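Local structure of peptide ABC transporter permease (Staphylococcus hominis, 6EXS) at residues I370-A375 with V473-I478. The protein probably carries peptides across the cell membrane as a POT family transporter, among them a thioalcohol-conjugated precursor of human underarm malodour. Numbering follows the deposited sequence.
With OLC ((2R)-2,3-dihydroxypropyl (9Z)-octadec-9-enoate), chain F.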
loop_
_atom_site.group_PDB
_atom_site.type_symbol
_atom_site.label_atom_id
_atom_site.label_comp_id
_atom_site.label_asym_id
_atom_site.label_seq_id
_atom_site.Cartn_x
_atom_site.Cartn_y
_atom_site.Cartn_z
ATOM N N ILE A 370 10.260 -9.275 15.205
ATOM C CA ILE A 370 9.320 -8.805 16.228
ATOM C C ILE A 370 7.978 -8.437 15.573
ATOM O O ILE A 370 6.924 -8.851 16.067
ATOM C CB ILE A 370 9.908 -7.631 17.057
ATOM C CG1 ILE A 370 11.078 -8.095 17.935
ATOM C CG2 ILE A 370 8.830 -6.953 17.915
ATOM C CD1 ILE A 370 12.088 -6.939 18.323
ATOM N N GLY A 371 8.047 -7.695 14.464
ATOM C CA GLY A 371 6.889 -7.258 13.692
ATOM C C GLY A 371 6.056 -8.392 13.134
ATOM O O GLY A 371 4.836 -8.396 13.312
ATOM N N THR A 372 6.719 -9.368 12.469
ATOM C CA THR A 372 6.098 -10.555 11.855
ATOM C C THR A 372 5.487 -11.489 12.899
ATOM O O THR A 372 4.391 -12.002 12.672
ATOM C CB THR A 372 7.094 -11.297 10.959
ATOM O OG1 THR A 372 7.783 -10.348 10.157
ATOM C CG2 THR A 372 6.422 -12.288 10.060
ATOM N N LEU A 373 6.203 -11.719 14.032
ATOM C CA LEU A 373 5.718 -12.541 15.145
ATOM C C LEU A 373 4.438 -11.920 15.678
ATOM O O LEU A 373 3.472 -12.646 15.905
ATOM C CB LEU A 373 6.753 -12.623 16.284
ATOM C CG LEU A 373 7.904 -13.615 16.134
ATOM C CD1 LEU A 373 8.961 -13.361 17.188
ATOM C CD2 LEU A 373 7.421 -15.069 16.186
ATOM N N LEU A 374 4.416 -10.569 15.826
ATOM C CA LEU A 374 3.237 -9.829 16.279
ATOM C C LEU A 374 2.075 -9.925 15.272
ATOM O O LEU A 374 0.926 -10.117 15.691
ATOM C CB LEU A 374 3.570 -8.373 16.657
ATOM C CG LEU A 374 4.240 -8.162 18.022
ATOM C CD1 LEU A 374 4.899 -6.809 18.098
ATOM C CD2 LEU A 374 3.249 -8.291 19.155
ATOM N N ALA A 375 2.378 -9.861 13.952
ATOM C CA ALA A 375 1.364 -10.045 12.909
ATOM C C ALA A 375 0.755 -11.469 13.025
ATOM O O ALA A 375 -0.468 -11.607 13.007
ATOM C CB ALA A 375 1.966 -9.834 11.538
ATOM N N VAL A 473 6.332 -19.773 12.673
ATOM C CA VAL A 473 7.363 -20.802 12.465
ATOM C C VAL A 473 8.494 -20.297 11.540
ATOM O O VAL A 473 9.659 -20.433 11.919
ATOM C CB VAL A 473 6.849 -22.220 12.054
ATOM C CG1 VAL A 473 6.025 -22.858 13.171
ATOM C CG2 VAL A 473 6.070 -22.213 10.740
ATOM N N ILE A 474 8.160 -19.668 10.377
ATOM C CA ILE A 474 9.152 -19.123 9.425
ATOM C C ILE A 474 9.992 -18.025 10.100
ATOM O O ILE A 474 11.213 -17.960 9.895
ATOM C CB ILE A 474 8.519 -18.649 8.083
ATOM C CG1 ILE A 474 7.678 -19.760 7.427
ATOM C CG2 ILE A 474 9.598 -18.138 7.104
ATOM C CD1 ILE A 474 6.720 -19.267 6.382
ATOM N N THR A 475 9.340 -17.196 10.931
ATOM C CA THR A 475 10.010 -16.140 11.683
ATOM C C THR A 475 10.973 -16.737 12.703
ATOM O O THR A 475 12.100 -16.266 12.782
ATOM C CB THR A 475 9.007 -15.153 12.288
ATOM O OG1 THR A 475 8.196 -14.642 11.233
ATOM C CG2 THR A 475 9.687 -13.997 12.993
ATOM N N LEU A 476 10.552 -17.781 13.446
ATOM C CA LEU A 476 11.422 -18.438 14.423
ATOM C C LEU A 476 12.627 -19.127 13.762
ATOM O O LEU A 476 13.715 -19.121 14.346
ATOM C CB LEU A 476 10.654 -19.412 15.329
ATOM C CG LEU A 476 9.713 -18.795 16.365
ATOM C CD1 LEU A 476 8.792 -19.850 16.942
ATOM C CD2 LEU A 476 10.480 -18.092 17.482
ATOM N N ILE A 477 12.443 -19.676 12.534
ATOM C CA ILE A 477 13.512 -20.335 11.769
ATOM C C ILE A 477 14.541 -19.285 11.286
ATOM O O ILE A 477 15.741 -19.519 11.419
ATOM C CB ILE A 477 12.961 -21.263 10.637
ATOM C CG1 ILE A 477 12.103 -22.407 11.226
ATOM C CG2 ILE A 477 14.098 -21.845 9.776
ATOM C CD1 ILE A 477 11.038 -22.945 10.307
ATOM N N ILE A 478 14.072 -18.122 10.785
ATOM C CA ILE A 478 14.936 -17.027 10.322
ATOM C C ILE A 478 15.648 -16.339 11.509
ATOM O O ILE A 478 16.856 -16.094 11.421
ATOM C CB ILE A 478 14.151 -16.040 9.397
ATOM C CG1 ILE A 478 13.804 -16.715 8.051
ATOM C CG2 ILE A 478 14.901 -14.705 9.174
ATOM C CD1 ILE A 478 12.717 -16.042 7.208
HETATM C C18 OLC F . 3.431 -5.527 22.642
HETATM C C10 OLC F . -1.834 -14.150 21.472
HETATM C C9 OLC F . -2.925 -14.883 21.676
HETATM C C17 OLC F . 3.298 -7.023 22.844
HETATM C C11 OLC F . -1.165 -13.206 22.437
HETATM C C8 OLC F . -3.777 -14.933 22.921
HETATM C C24 OLC F . -15.815 -18.578 26.437
HETATM C C16 OLC F . 1.927 -7.579 22.471
HETATM C C12 OLC F . -0.759 -11.874 21.814
HETATM C C7 OLC F . -5.051 -15.754 22.747
HETATM C C15 OLC F . 1.786 -9.069 22.755
HETATM C C13 OLC F . 0.297 -11.127 22.613
HETATM C C6 OLC F . -6.034 -15.623 23.899
HETATM C C14 OLC F . 0.583 -9.727 22.100
HETATM C C5 OLC F . -7.236 -16.553 23.813
HETATM C C4 OLC F . -8.439 -15.966 23.092
HETATM C C3 OLC F . -9.693 -15.855 23.950
HETATM C C2 OLC F . -10.640 -17.049 23.829
HETATM C C21 OLC F . -14.166 -17.766 24.716
HETATM C C1 OLC F . -11.989 -16.817 24.452
HETATM C C22 OLC F . -14.476 -18.808 25.767
HETATM O O19 OLC F . -12.336 -15.790 24.979
HETATM O O25 OLC F . -16.904 -18.802 25.546
HETATM O O23 OLC F . -14.428 -20.120 25.194
HETATM O O20 OLC F . -12.772 -17.901 24.342
#
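Thr372 OG1 is hydrogen-bonded to two backbone carbonyls, Phe368 O one turn back in its own helix and Leu294 O on helix 279-302, while the methyl of Thr372 meets Thr475. The hydroxyl has one proton, which the two carbonyls must share or take in turn. The methyl, CG2, lies 3.2 Å from Thr475 OG1. The contact is van der Waals; no hydrogen bond joins the two segments. Thr372 turns CG2 to the partner helix because this methyl stands anti to the backbone N, while OG1 sits beside that N (chi1 -45°). Thr475 OG1 is itself hydrogen-bonded to Ala471 O, one turn back.

On the same face, Thr475 CG2 rests against Leu373, 3.6 Å from its CG. The two side chains cross at a slant. Leu476 meets Leu373 more loosely at the surface, with CG 4.4 Å from Leu373 CD2. Leu374 faces elsewhere: its CD2 is 3.6 Å from C16 of the OLC acyl chain.

The segment axes come within 9.4 Å and run nearly antiparallel, at 158°. Helix 279-302 packs against both threonines. The contact joins helices 364-389 and 460-479 in the C-terminal helical bundle of the major facilitator superfamily fold.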